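PDB 1JOV: HI1317 from Haemophilus influenzae, which probably catalyses the interconversion of the alpha and beta anomers of D-glucose 6-phosphate, as a member of the glucose-6-phosphate 1-epimerase family. Local coordinates for residues A[40-45]-A[53-58]; A[68-73]-A[232-237]; A[75-80]-A[120-125]; A[86-91]-A[148-153]; A[249-254]-A[258-263]. All blocks are in the same frame, centred on the assembly; numbering follows the deposited sequence. Where two conformers were deposited one is given.

Interaction 1. Residues A[40-45]-A[53-58]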
# COMPACT_ATOMS: atom_id res chain seq x y z
N ALA A 40 -6.26 -8.36 -1.41
CA ALA A 40 -7.09 -7.24 -0.88
C ALA A 40 -6.30 -5.97 -1.12
O ALA A 40 -6.06 -5.17 -0.16
CB ALA A 40 -7.32 -7.48 0.64
N GLN A 41 -5.87 -5.72 -2.35
CA GLN A 41 -4.89 -4.70 -2.61
C GLN A 41 -5.43 -3.41 -3.19
O GLN A 41 -5.92 -3.38 -4.33
CB GLN A 41 -3.78 -5.26 -3.50
CG GLN A 41 -2.59 -4.41 -3.62
CD GLN A 41 -1.44 -5.21 -4.24
OE1 GLN A 41 -1.29 -6.41 -4.03
NE2 GLN A 41 -0.55 -4.44 -4.94
N LEU A 42 -5.58 -2.37 -2.38
CA LEU A 42 -5.99 -1.07 -2.95
C LEU A 42 -4.96 -0.63 -4.05
O LEU A 42 -3.73 -0.61 -3.78
CB LEU A 42 -5.94 -0.08 -1.78
CG LEU A 42 -6.39 1.36 -2.14
CD1 LEU A 42 -7.84 1.56 -2.70
CD2 LEU A 42 -6.19 2.24 -0.87
N ILE A 43 -5.41 -0.52 -5.30
CA ILE A 43 -4.51 -0.03 -6.34
C ILE A 43 -4.71 1.35 -6.92
O ILE A 43 -3.85 1.81 -7.70
CB ILE A 43 -4.47 -1.11 -7.47
CG1 ILE A 43 -5.88 -1.46 -7.93
CG2 ILE A 43 -3.78 -2.34 -6.86
CD1 ILE A 43 -5.92 -2.25 -9.27
N SER A 44 -5.82 1.99 -6.54
CA SER A 44 -6.06 3.36 -7.00
C SER A 44 -6.94 4.06 -5.95
O SER A 44 -7.83 3.45 -5.37
CB SER A 44 -6.85 3.32 -8.30
OG SER A 44 -7.28 4.62 -8.74
N TRP A 45 -6.63 5.30 -5.71
CA TRP A 45 -7.48 6.08 -4.81
C TRP A 45 -7.40 7.54 -5.22
O TRP A 45 -6.33 8.13 -5.16
CB TRP A 45 -7.19 5.84 -3.29
CG TRP A 45 -7.96 6.80 -2.46
CD1 TRP A 45 -9.32 6.97 -2.41
CD2 TRP A 45 -7.40 7.75 -1.53
NE1 TRP A 45 -9.64 7.94 -1.48
CE2 TRP A 45 -8.48 8.50 -1.01
CE3 TRP A 45 -6.11 8.09 -1.16
CZ2 TRP A 45 -8.28 9.49 -0.06
CZ3 TRP A 45 -5.90 9.11 -0.22
CH2 TRP A 45 -6.99 9.82 0.26
N ASP A 53 -4.25 10.51 -9.25
CA ASP A 53 -4.41 9.42 -8.33
C ASP A 53 -3.39 9.56 -7.18
O ASP A 53 -2.26 9.98 -7.40
CB ASP A 53 -4.18 8.08 -9.07
CG ASP A 53 -4.73 6.80 -8.43
OD1 ASP A 53 -4.74 6.73 -7.19
OD2 ASP A 53 -5.15 5.88 -9.18
N VAL A 54 -3.78 9.21 -5.96
CA VAL A 54 -2.84 9.21 -4.83
C VAL A 54 -1.87 8.06 -4.88
O VAL A 54 -0.71 8.17 -4.38
CB VAL A 54 -3.58 9.23 -3.48
CG1 VAL A 54 -2.60 9.09 -2.35
CG2 VAL A 54 -4.32 10.55 -3.33
N LEU A 55 -2.30 6.91 -5.46
CA LEU A 55 -1.45 5.75 -5.49
C LEU A 55 -0.85 5.48 -6.88
O LEU A 55 -1.47 5.81 -7.92
CB LEU A 55 -2.28 4.54 -5.09
CG LEU A 55 -2.80 4.64 -3.66
CD1 LEU A 55 -3.70 3.46 -3.42
CD2 LEU A 55 -1.68 4.60 -2.64
N TRP A 56 0.29 4.86 -6.90
CA TRP A 56 0.86 4.51 -8.18
C TRP A 56 0.69 3.05 -8.50
O TRP A 56 0.80 2.15 -7.61
CB TRP A 56 2.37 4.87 -8.13
CG TRP A 56 3.20 4.47 -9.31
CD1 TRP A 56 3.54 5.32 -10.40
CD2 TRP A 56 3.96 3.29 -9.48
NE1 TRP A 56 4.34 4.64 -11.28
CE2 TRP A 56 4.64 3.41 -10.75
CE3 TRP A 56 4.07 2.10 -8.78
CZ2 TRP A 56 5.43 2.39 -11.25
CZ3 TRP A 56 4.83 1.05 -9.29
CH2 TRP A 56 5.55 1.23 -10.51
N LEU A 57 0.42 2.79 -9.77
CA LEU A 57 0.25 1.42 -10.27
C LEU A 57 1.12 1.33 -11.53
O LEU A 57 1.02 2.22 -12.38
CB LEU A 57 -1.18 1.11 -10.69
CG LEU A 57 -1.45 -0.23 -11.30
CD1 LEU A 57 -1.11 -1.37 -10.27
CD2 LEU A 57 -2.95 -0.29 -11.64
N SER A 58 1.95 0.29 -11.62
CA SER A 58 2.85 0.12 -12.80
C SER A 58 2.08 0.13 -14.11
O SER A 58 1.02 -0.51 -14.24
CB SER A 58 3.57 -1.20 -12.73
OG SER A 58 4.26 -1.41 -13.96
O HOH W 1 -3.71 3.54 -9.82
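An Asx turn headed by D53 meets the bulged strand 41-45, and the D53 carboxylate binds S44 and W45 across the contact. OD1 of D53 accepts from W45 N at 2.8 Å, on the syn side and somewhat out of the carboxylate plane. It also accepts from L55 N at 3.0 Å, which arrives over the opposite face and closes the turn. With CG of D53 anti to the backbone N (chi1 -161°), the carboxylate swings across to the strand. OD2 takes the hydroxyl hydrogen of S44, OG to OD2 2.5 Å, from above the plane, and a water that donates to both OD2 and I43 O makes a second tie. Two NH groups on OD1, with a hydroxyl and a water on OD2, hold the group against rotation and would probably favour its ionised form. The backbone adds V54 N to W45 O at 2.9 Å. I43 and S44 form a classic beta bulge opposite K34 in the N-terminal antiparallel sheet of this aldose-epimerase fold, and 53-58 runs along the outer strand of that sheet. Beside the polar cluster the contact is apolar. V54 lies alongside the indole of W45, its CB 3.6 Å from CE3, while F129 of strand 121-129 also meets this ring, planes at about 45°. L55 points at the strand and crosses L42 at about a right angle, CD1 to CG 3.6 Å. Farther along, I43 CD1 and L57 CD2 touch at 4.3 Å. The carbonyl of D53 accepts from N154 ND2 and R211 NH2.

Interaction 2. Residues A[68-73]-A[232-237]. With SO4 (sulfate ion), chain B.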
# COMPACT_ATOMS: atom_id res chain seq x y z
N ALA A 68 2.24 -10.99 -7.84
CA ALA A 68 2.02 -9.80 -7.01
C ALA A 68 1.88 -8.62 -7.89
O ALA A 68 2.64 -8.47 -8.86
CB ALA A 68 3.13 -9.59 -6.00
N ILE A 69 0.89 -7.78 -7.63
CA ILE A 69 0.67 -6.58 -8.39
C ILE A 69 1.63 -5.50 -7.95
O ILE A 69 1.81 -5.25 -6.76
CB ILE A 69 -0.81 -6.09 -8.21
CG1 ILE A 69 -1.80 -7.11 -8.82
CG2 ILE A 69 -1.11 -4.65 -8.74
CD1 ILE A 69 -3.26 -6.97 -8.25
N ARG A 70 2.27 -4.81 -8.92
CA ARG A 70 3.28 -3.82 -8.70
C ARG A 70 2.66 -2.46 -8.57
O ARG A 70 2.38 -1.71 -9.55
CB ARG A 70 4.31 -3.82 -9.89
CG ARG A 70 5.37 -2.81 -9.71
CD ARG A 70 6.36 -3.03 -8.51
NE ARG A 70 7.24 -4.19 -8.71
CZ ARG A 70 7.95 -4.79 -7.79
NH1 ARG A 70 8.00 -4.27 -6.56
NH2 ARG A 70 8.71 -5.88 -8.08
N GLY A 71 2.39 -2.04 -7.33
CA GLY A 71 1.76 -0.74 -7.11
C GLY A 71 0.66 -0.74 -6.07
O GLY A 71 0.34 -1.80 -5.54
N GLY A 72 0.05 0.38 -5.74
CA GLY A 72 -1.02 0.32 -4.75
C GLY A 72 -0.52 0.02 -3.33
O GLY A 72 0.53 0.54 -2.91
N VAL A 73 -1.26 -0.81 -2.57
CA VAL A 73 -0.83 -1.09 -1.20
C VAL A 73 -0.81 -2.57 -0.97
O VAL A 73 -1.67 -3.18 -0.44
CB VAL A 73 -1.84 -0.43 -0.19
CG1 VAL A 73 -1.27 -0.62 1.20
CG2 VAL A 73 -2.01 1.01 -0.54
N LYS A 232 16.82 -2.64 -12.18
CA LYS A 232 15.72 -3.19 -12.94
C LYS A 232 14.84 -3.85 -11.86
O LYS A 232 15.36 -4.43 -10.91
CB LYS A 232 16.25 -4.18 -13.96
CG LYS A 232 15.34 -5.29 -14.41
CD LYS A 232 16.20 -6.24 -15.27
CE LYS A 232 15.46 -6.78 -16.50
NZ LYS A 232 16.40 -7.19 -17.60
N THR A 233 13.55 -3.72 -12.02
CA THR A 233 12.65 -4.19 -10.97
C THR A 233 11.50 -4.86 -11.72
O THR A 233 10.89 -4.26 -12.60
CB THR A 233 12.10 -3.03 -10.16
OG1 THR A 233 13.18 -2.18 -9.76
CG2 THR A 233 11.37 -3.56 -8.92
N SER A 234 11.21 -6.11 -11.36
CA SER A 234 10.18 -6.89 -12.07
C SER A 234 8.85 -6.16 -11.98
O SER A 234 8.53 -5.56 -10.95
CB SER A 234 10.05 -8.31 -11.52
OG SER A 234 9.55 -8.29 -10.19
N GLY A 235 8.13 -6.17 -13.09
CA GLY A 235 6.90 -5.42 -13.24
C GLY A 235 6.98 -3.89 -13.31
O GLY A 235 5.90 -3.30 -13.38
N MET A 236 8.18 -3.29 -13.38
CA MET A 236 8.40 -1.85 -13.49
C MET A 236 9.10 -1.61 -14.80
O MET A 236 9.95 -2.42 -15.21
CB MET A 236 9.23 -1.29 -12.39
CG MET A 236 8.57 -1.32 -11.01
SD MET A 236 9.37 -0.54 -9.74
CE MET A 236 9.33 1.16 -9.98
N SER A 237 8.63 -0.57 -15.45
CA SER A 237 9.25 -0.09 -16.71
C SER A 237 10.55 0.50 -16.32
O SER A 237 10.89 0.64 -15.15
CB SER A 237 8.37 1.00 -17.29
OG SER A 237 8.75 2.19 -16.66
S SO4 B . 8.93 -7.84 -5.14
O1 SO4 B . 7.70 -7.07 -5.07
O2 SO4 B . 9.58 -7.63 -3.88
O3 SO4 B . 9.80 -7.42 -6.26
O4 SO4 B . 8.61 -9.22 -5.41
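The guanidinium of R70 carries the methyl CG2 of T233 over one face, offset toward the rim and 3.6 Å from NH2, while S234 and a sulfate oxygen sit at its edge. NE and NH2 grip one atom side-on: S234 O accepts from both, each at 2.9 Å, the oxygen lying about 15° out of the guanidinium plane. NH2 also makes a weak bond to S234 OG and a short one to sulfate O3 at 2.6 Å, nearly straight (163°). The anion, probably from the crystallisation liquor, is shared with R92 and could mark where a sugar phosphate binds. The R70 chain bends at chi2 and chi3, which carries the guanidinium over to S234 O and the sulfate; its stem is crossed by M236 at about a right angle, M236 CG to R70 CD 3.7 Å. S234 and G235 occupy the corners of a type II turn from T233 to M236, closed by M236 N to T233 O at 3.0 Å. Y152 OH holds NH1 of R70, so the arginine links the loop before strand 75-76 to strand 145-154. The turn belongs to the loop between strands 222-227 and 244-251, and G235 O is bonded to S58 OG.

Interaction 3. Residues A[75-80]-A[120-125]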
# COMPACT_ATOMS: atom_id res chain seq x y z
N ILE A 75 -0.07 -6.03 0.68
CA ILE A 75 -0.03 -6.49 2.07
C ILE A 75 1.09 -7.51 2.22
O ILE A 75 0.96 -8.58 1.56
CB ILE A 75 -1.41 -7.16 2.41
CG1 ILE A 75 -2.67 -6.26 2.18
CG2 ILE A 75 -1.43 -7.78 3.84
CD1 ILE A 75 -2.58 -5.08 3.06
N CYS A 76 2.18 -7.13 2.88
CA CYS A 76 3.26 -8.12 3.10
C CYS A 76 2.98 -8.85 4.40
O CYS A 76 2.87 -8.17 5.43
CB CYS A 76 4.58 -7.36 3.18
SG CYS A 76 4.80 -6.24 1.77
N TYR A 77 2.85 -10.16 4.36
CA TYR A 77 2.43 -10.94 5.52
C TYR A 77 2.50 -12.40 5.15
O TYR A 77 2.10 -12.70 4.01
CB TYR A 77 0.96 -10.55 5.82
CG TYR A 77 0.32 -11.40 6.85
CD1 TYR A 77 0.48 -11.13 8.23
CD2 TYR A 77 -0.50 -12.45 6.49
CE1 TYR A 77 -0.19 -11.91 9.16
CE2 TYR A 77 -1.13 -13.22 7.39
CZ TYR A 77 -0.99 -12.96 8.79
OH TYR A 77 -1.63 -13.76 9.75
N PRO A 78 2.94 -13.28 6.04
CA PRO A 78 3.35 -13.01 7.45
C PRO A 78 4.84 -12.82 7.68
O PRO A 78 5.31 -12.92 8.82
CB PRO A 78 2.86 -14.28 8.17
CG PRO A 78 3.16 -15.45 7.11
CD PRO A 78 2.88 -14.73 5.79
N TRP A 79 5.59 -12.63 6.61
CA TRP A 79 7.00 -12.29 6.72
C TRP A 79 7.23 -11.13 5.78
O TRP A 79 6.49 -10.96 4.81
CB TRP A 79 8.00 -13.45 6.38
CG TRP A 79 7.99 -14.02 4.97
CD1 TRP A 79 8.80 -13.66 3.87
CD2 TRP A 79 7.23 -15.14 4.56
NE1 TRP A 79 8.50 -14.50 2.82
CE2 TRP A 79 7.55 -15.41 3.22
CE3 TRP A 79 6.28 -15.97 5.20
CZ2 TRP A 79 6.95 -16.46 2.52
CZ3 TRP A 79 5.67 -16.96 4.48
CH2 TRP A 79 6.02 -17.22 3.16
N PHE A 80 8.32 -10.38 6.03
CA PHE A 80 8.68 -9.19 5.30
C PHE A 80 9.93 -9.42 4.49
O PHE A 80 10.92 -9.96 5.01
CB PHE A 80 8.93 -8.01 6.26
CG PHE A 80 9.24 -6.72 5.55
CD1 PHE A 80 8.21 -5.99 4.96
CD2 PHE A 80 10.54 -6.19 5.47
CE1 PHE A 80 8.46 -4.80 4.23
CE2 PHE A 80 10.78 -4.99 4.79
CZ PHE A 80 9.73 -4.30 4.18
N ILE A 120 -10.64 -21.30 8.08
CA ILE A 120 -10.64 -20.49 9.32
C ILE A 120 -10.02 -19.13 8.94
O ILE A 120 -9.02 -19.08 8.21
CB ILE A 120 -9.75 -21.14 10.39
CG1 ILE A 120 -10.43 -22.47 10.75
CG2 ILE A 120 -9.68 -20.18 11.60
CD1 ILE A 120 -9.57 -23.37 11.67
N ILE A 121 -10.60 -18.03 9.45
CA ILE A 121 -10.11 -16.68 9.21
C ILE A 121 -8.58 -16.63 9.45
O ILE A 121 -8.11 -17.24 10.42
CB ILE A 121 -10.82 -15.61 10.09
CG1 ILE A 121 -10.30 -14.22 9.74
CG2 ILE A 121 -10.63 -15.89 11.58
CD1 ILE A 121 -10.77 -13.72 8.39
N GLU A 122 -7.81 -15.94 8.57
CA GLU A 122 -6.40 -15.74 8.80
C GLU A 122 -6.06 -14.24 9.02
O GLU A 122 -5.20 -13.90 9.81
CB GLU A 122 -5.57 -16.34 7.63
CG GLU A 122 -4.09 -16.17 7.86
CD GLU A 122 -3.38 -16.93 6.70
OE1 GLU A 122 -3.90 -18.03 6.26
OE2 GLU A 122 -2.36 -16.43 6.19
N ALA A 123 -6.76 -13.35 8.29
CA ALA A 123 -6.44 -11.90 8.36
C ALA A 123 -7.64 -11.14 7.82
O ALA A 123 -8.53 -11.66 7.11
CB ALA A 123 -5.13 -11.56 7.57
N LYS A 124 -7.64 -9.87 8.14
CA LYS A 124 -8.70 -8.99 7.69
C LYS A 124 -8.10 -7.68 7.14
O LYS A 124 -7.03 -7.28 7.59
CB LYS A 124 -9.66 -8.72 8.85
CG LYS A 124 -10.89 -7.88 8.51
CD LYS A 124 -11.92 -7.96 9.61
CE LYS A 124 -11.40 -7.42 10.94
NZ LYS A 124 -12.48 -7.28 11.95
N VAL A 125 -8.74 -7.01 6.22
CA VAL A 125 -8.32 -5.65 5.85
C VAL A 125 -9.57 -4.81 5.79
O VAL A 125 -10.57 -5.21 5.17
CB VAL A 125 -7.61 -5.58 4.47
CG1 VAL A 125 -7.54 -4.14 3.99
CG2 VAL A 125 -6.21 -6.18 4.55
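Y77 points from its CB toward strand 121-125, and CG anti to the backbone N (chi1 172°) carries the ring across to A123 and E122. On the way, one face of the ring is covered at its centre by CB of P78, 3.8 Å above the plane, the residue that follows through a cis peptide bond. Farther out, CE2 lies 4.3 Å from the methyl of A123 and 3.6 Å from OE2 of E122, which sits near the ring plane at its edge. The phenolic OH, at the tip, passes the backbone at 3.6 Å from E122 O, without a bond there; its partner is ND1 of H139. The carboxylate of E122, turned 39° from the ring plane, is held by a salt bridge to R94. E122 reaches the ring on a side chain extended beyond CG, and with A123 it forms a classic beta bulge facing L114. The two segments belong to different sheets of the beta-sandwich typical of the galactose mutarotase superfamily: strand 75-76 edges the sheet containing 145-154, and strand 121-129 lies in the sheet facing it. At the other end, I75 and V125 reach toward each other tip to tip, CD1 to CG2 4.1 Å. F137 of strand 133-139 touches I75, Y77, A123 and V125.

Interaction 4. Residues A[86-91]-A[148-153]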
# COMPACT_ATOMS: atom_id res chain seq x y z
N PRO A 86 8.10 -17.22 -1.09
CA PRO A 86 8.23 -15.99 -1.88
C PRO A 86 8.48 -14.69 -1.07
O PRO A 86 7.96 -14.67 0.05
CB PRO A 86 6.89 -15.92 -2.58
CG PRO A 86 5.91 -16.59 -1.69
CD PRO A 86 6.72 -17.66 -0.97
N ALA A 87 9.17 -13.71 -1.61
CA ALA A 87 9.35 -12.48 -0.87
C ALA A 87 7.99 -11.88 -0.40
O ALA A 87 6.99 -11.94 -1.12
CB ALA A 87 10.13 -11.46 -1.71
N HIS A 88 7.99 -11.35 0.81
CA HIS A 88 6.80 -10.66 1.35
C HIS A 88 5.63 -11.53 1.67
O HIS A 88 4.52 -11.00 1.89
CB HIS A 88 6.38 -9.51 0.45
CG HIS A 88 7.34 -8.39 0.50
ND1 HIS A 88 7.80 -7.81 1.67
CD2 HIS A 88 7.93 -7.72 -0.51
CE1 HIS A 88 8.64 -6.83 1.36
NE2 HIS A 88 8.74 -6.77 0.03
N GLY A 89 5.82 -12.85 1.72
CA GLY A 89 4.75 -13.71 2.19
C GLY A 89 3.67 -14.02 1.15
O GLY A 89 3.90 -13.80 -0.04
N THR A 90 2.52 -14.56 1.59
CA THR A 90 1.56 -15.10 0.64
C THR A 90 0.30 -14.27 0.56
O THR A 90 -0.53 -14.45 -0.33
CB THR A 90 1.16 -16.54 1.07
OG1 THR A 90 0.66 -16.51 2.42
CG2 THR A 90 2.41 -17.52 1.20
N ALA A 91 0.14 -13.36 1.48
CA ALA A 91 -1.06 -12.58 1.45
C ALA A 91 -1.34 -11.87 0.10
O ALA A 91 -2.49 -11.80 -0.33
CB ALA A 91 -1.02 -11.52 2.56
N ALA A 148 3.36 -5.52 6.63
CA ALA A 148 3.68 -4.20 6.13
C ALA A 148 2.66 -3.84 5.08
O ALA A 148 2.23 -4.68 4.30
CB ALA A 148 5.08 -4.13 5.54
N LEU A 149 2.28 -2.58 5.05
CA LEU A 149 1.43 -1.96 4.08
C LEU A 149 2.42 -1.26 3.17
O LEU A 149 2.90 -0.18 3.50
CB LEU A 149 0.40 -1.03 4.68
CG LEU A 149 -0.24 -1.54 5.96
CD1 LEU A 149 -1.01 -0.43 6.67
CD2 LEU A 149 -1.15 -2.72 5.68
N HIS A 150 2.72 -1.85 2.06
CA HIS A 150 3.80 -1.38 1.20
C HIS A 150 3.37 -0.32 0.17
O HIS A 150 3.45 -0.51 -1.05
CB HIS A 150 4.33 -2.63 0.59
CG HIS A 150 5.65 -2.55 -0.17
ND1 HIS A 150 5.87 -1.71 -1.22
CD2 HIS A 150 6.79 -3.27 0.00
CE1 HIS A 150 7.08 -1.95 -1.72
NE2 HIS A 150 7.63 -2.88 -0.99
N THR A 151 2.92 0.77 0.73
CA THR A 151 2.24 1.79 -0.09
C THR A 151 3.14 2.47 -1.15
O THR A 151 4.20 3.01 -0.84
CB THR A 151 1.65 2.88 0.84
OG1 THR A 151 0.94 2.24 1.93
CG2 THR A 151 0.62 3.87 0.04
N TYR A 152 2.62 2.40 -2.38
CA TYR A 152 3.29 3.10 -3.51
C TYR A 152 2.54 4.36 -3.78
O TYR A 152 1.37 4.38 -4.27
CB TYR A 152 3.32 2.27 -4.83
CG TYR A 152 4.07 1.02 -4.86
CD1 TYR A 152 3.65 -0.14 -4.19
CD2 TYR A 152 5.16 0.91 -5.71
CE1 TYR A 152 4.40 -1.35 -4.28
CE2 TYR A 152 5.89 -0.26 -5.79
CZ TYR A 152 5.51 -1.39 -5.13
OH TYR A 152 6.24 -2.56 -5.26
N PHE A 153 3.24 5.47 -3.47
CA PHE A 153 2.60 6.79 -3.67
C PHE A 153 2.96 7.35 -5.05
O PHE A 153 4.04 7.09 -5.57
CB PHE A 153 3.02 7.79 -2.62
CG PHE A 153 2.58 7.42 -1.28
CD1 PHE A 153 1.29 7.66 -0.88
CD2 PHE A 153 3.46 6.79 -0.43
CE1 PHE A 153 0.86 7.25 0.42
CE2 PHE A 153 3.08 6.37 0.77
CZ PHE A 153 1.77 6.65 1.27
O HOH W 2 9.93 -4.24 -1.76
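H88, in a type II turn, meets H150, in a break of strand 145-154, within the predicted active site of this mutarotase-like beta-sandwich. H88 is the third residue of the turn from P86 to G89, with the positive phi (69°) of that position, and the turn is closed by G89 N to P86 O at 3.3 Å. H150 is the centre of an inverse gamma turn, marked by a weak bond from T151 N to L149 O, that interrupts the strand. The closest CA atoms of the two segments, H88 and A148, are 8.6 Å apart, and the CB atoms of H88 and H150 point toward the opposite segment. The rings make an offset edge-to-face pair: the edge of H150 is directed to the face of H88, with centroids 5.4 Å apart and planes at 81°. The touch is light, NE2 of H88 to CD2 of H150 at 4.0 Å, and no direct hydrogen bond joins them. CG of H150 anti to its backbone N (chi1 -169°) brings the imidazole out toward H88. Nearby, H150 also packs against E248, the other predicted active-site residue, on the neighbouring strand 244-251. F80 meets the H88 ring edge-to-face, and C76 touches both histidines. A single water bridges the imidazoles: it lies in the plane of the H150 ring, 2.8 Å from H150 NE2, and makes a weak, longer bond of 3.3 Å to NE2 of H88.

Interaction 5. Residues A[249-254]-A[258-263]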
# COMPACT_ATOMS: atom_id res chain seq x y z
N THR A 249 4.17 1.34 5.97
CA THR A 249 3.74 1.22 7.37
C THR A 249 4.12 -0.20 7.82
O THR A 249 3.60 -1.15 7.22
CB THR A 249 2.25 1.39 7.47
OG1 THR A 249 1.84 2.61 6.82
CG2 THR A 249 1.82 1.43 8.93
N ALA A 250 4.99 -0.41 8.81
CA ALA A 250 5.47 -1.76 9.00
C ALA A 250 5.67 -2.25 10.44
O ALA A 250 5.85 -1.45 11.32
CB ALA A 250 6.80 -1.96 8.33
N ARG A 251 5.61 -3.56 10.62
CA ARG A 251 5.83 -4.25 11.89
C ARG A 251 6.83 -5.31 11.48
O ARG A 251 6.46 -6.44 11.09
CB ARG A 251 4.53 -4.79 12.48
CG ARG A 251 3.66 -3.68 13.14
CD ARG A 251 4.23 -3.35 14.59
NE ARG A 251 3.86 -4.39 15.56
CZ ARG A 251 2.76 -4.38 16.23
NH1 ARG A 251 1.94 -3.47 16.03
NH2 ARG A 251 2.46 -5.36 17.10
N ILE A 252 8.11 -4.94 11.56
CA ILE A 252 9.17 -5.82 11.11
C ILE A 252 9.91 -6.47 12.30
O ILE A 252 10.16 -7.70 12.30
CB ILE A 252 10.18 -5.04 10.19
CG1 ILE A 252 9.55 -4.63 8.85
CG2 ILE A 252 11.39 -5.82 9.93
CD1 ILE A 252 10.30 -3.55 8.09
N HIS A 253 10.32 -5.59 13.24
CA HIS A 253 11.06 -6.10 14.42
C HIS A 253 10.14 -6.22 15.65
O HIS A 253 10.51 -6.95 16.58
CB HIS A 253 12.25 -5.17 14.73
CG HIS A 253 13.22 -5.04 13.61
ND1 HIS A 253 13.76 -6.14 13.00
CD2 HIS A 253 13.66 -3.96 12.93
CE1 HIS A 253 14.54 -5.75 12.01
NE2 HIS A 253 14.51 -4.43 11.95
N HIS A 254 9.01 -5.55 15.65
CA HIS A 254 8.02 -5.70 16.70
C HIS A 254 6.97 -6.55 16.02
O HIS A 254 6.25 -6.07 15.16
CB HIS A 254 7.50 -4.37 17.20
CG HIS A 254 6.49 -4.53 18.38
ND1 HIS A 254 6.66 -5.49 19.36
CD2 HIS A 254 5.34 -3.88 18.67
CE1 HIS A 254 5.65 -5.43 20.20
NE2 HIS A 254 4.83 -4.47 19.81
N PHE A 258 -1.94 -12.33 17.67
CA PHE A 258 -3.31 -12.57 17.24
C PHE A 258 -4.17 -11.34 17.57
O PHE A 258 -4.08 -10.86 18.68
CB PHE A 258 -3.82 -13.80 17.95
CG PHE A 258 -5.17 -14.21 17.55
CD1 PHE A 258 -6.28 -13.68 18.20
CD2 PHE A 258 -5.39 -15.19 16.52
CE1 PHE A 258 -7.58 -14.06 17.87
CE2 PHE A 258 -6.73 -15.52 16.22
CZ PHE A 258 -7.81 -14.96 16.88
N GLY A 259 -4.95 -10.80 16.63
CA GLY A 259 -5.83 -9.67 16.88
C GLY A 259 -5.25 -8.31 16.90
O GLY A 259 -6.02 -7.33 16.92
N GLU A 260 -3.92 -8.17 16.76
CA GLU A 260 -3.30 -6.88 16.67
C GLU A 260 -3.38 -6.32 15.26
O GLU A 260 -3.38 -7.07 14.30
CB GLU A 260 -1.88 -6.90 17.14
CG GLU A 260 -1.73 -7.33 18.64
CD GLU A 260 -0.33 -7.16 19.17
OE1 GLU A 260 0.65 -7.44 18.46
OE2 GLU A 260 -0.16 -6.70 20.29
N SER A 261 -3.57 -5.05 15.12
CA SER A 261 -3.61 -4.46 13.81
C SER A 261 -2.54 -3.41 13.55
O SER A 261 -1.86 -2.95 14.51
CB SER A 261 -4.98 -3.86 13.59
OG SER A 261 -5.13 -2.88 14.58
N LEU A 262 -2.40 -3.00 12.30
CA LEU A 262 -1.54 -1.90 11.99
C LEU A 262 -2.29 -1.18 10.88
O LEU A 262 -2.96 -1.80 10.06
CB LEU A 262 -0.12 -2.34 11.66
CG LEU A 262 0.20 -2.75 10.21
CD1 LEU A 262 1.70 -2.81 9.99
CD2 LEU A 262 -0.43 -4.11 9.89
N SER A 263 -2.20 0.15 10.86
CA SER A 263 -2.90 0.85 9.83
C SER A 263 -2.25 2.14 9.43
O SER A 263 -1.29 2.58 10.06
CB SER A 263 -4.32 1.16 10.29
OG SER A 263 -4.31 2.07 11.38
O HOH W 3 2.19 -4.87 20.71
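L262 packs against T249 and R251 where two facing sheets of the beta-sandwich meet, the axes of strands 249-251 and 261-263 approaching to 7.4 Å and running antiparallel at 157°. No backbone hydrogen bond crosses; side chains fill the gap. L262 takes the less usual first torsion (chi1 85°), with CG between the backbone N and the carbonyl carbon, and sends CD1 to within 3.7 Å of T249 O and 3.8 Å of R251 CG; the R251 and L262 side chains run past each other in opposite directions. T249, at the inner end, lays CG2 3.5 Å from S263 O, while its hydroxyl is taken by H217. R251 is bent at chi2 and again at chi3, bringing its guanidinium to the chain corner at 252-254. Its NE donates to H254 O at 2.9 Å, that oxygen lying in the guanidinium plane although the nitrogen stands well above the carbonyl plane. CD2 of H254 lies over one face of the guanidinium, 3.2 Å above the plane and toward the rim. E260, extended beyond CG, comes in at the edge for a salt bridge, its carboxylate turned 77° from the guanidinium. Other partners share the load: N219 O holds NH1, L255 O holds NH2, and E257 N donates to OE1 of E260. A water donates to E260 OE2 and lies 2.8 Å from H254 NE2; R251 NH2 to E260 OE1 measures 3.1 Å.

Overall arrangement
Along the chain, interaction 1 closes before interaction 2 opens; interactions 3 and 4 fall within the span of interaction 2 and alternate in their segments, and interaction 5 comes last. Interactions 1 and 2 touch, centres 11 Å apart, through bonds of S58 and W56 with G235 and G72. Interaction 4 lies centrally: strand 145-154 pairs with 75-76 of interaction 3 and with 244-251 of interaction 5, and Y152 bonds R70 of interaction 2. Interactions 3 and 5, 10 Å apart, both bridge the two large sheets, whereas interactions 2 and 5 lie 23 Å apart. The predicted catalytic H150 thus lies where loop contacts (1, 2) and strand packing between the sheets (3, 5) come together.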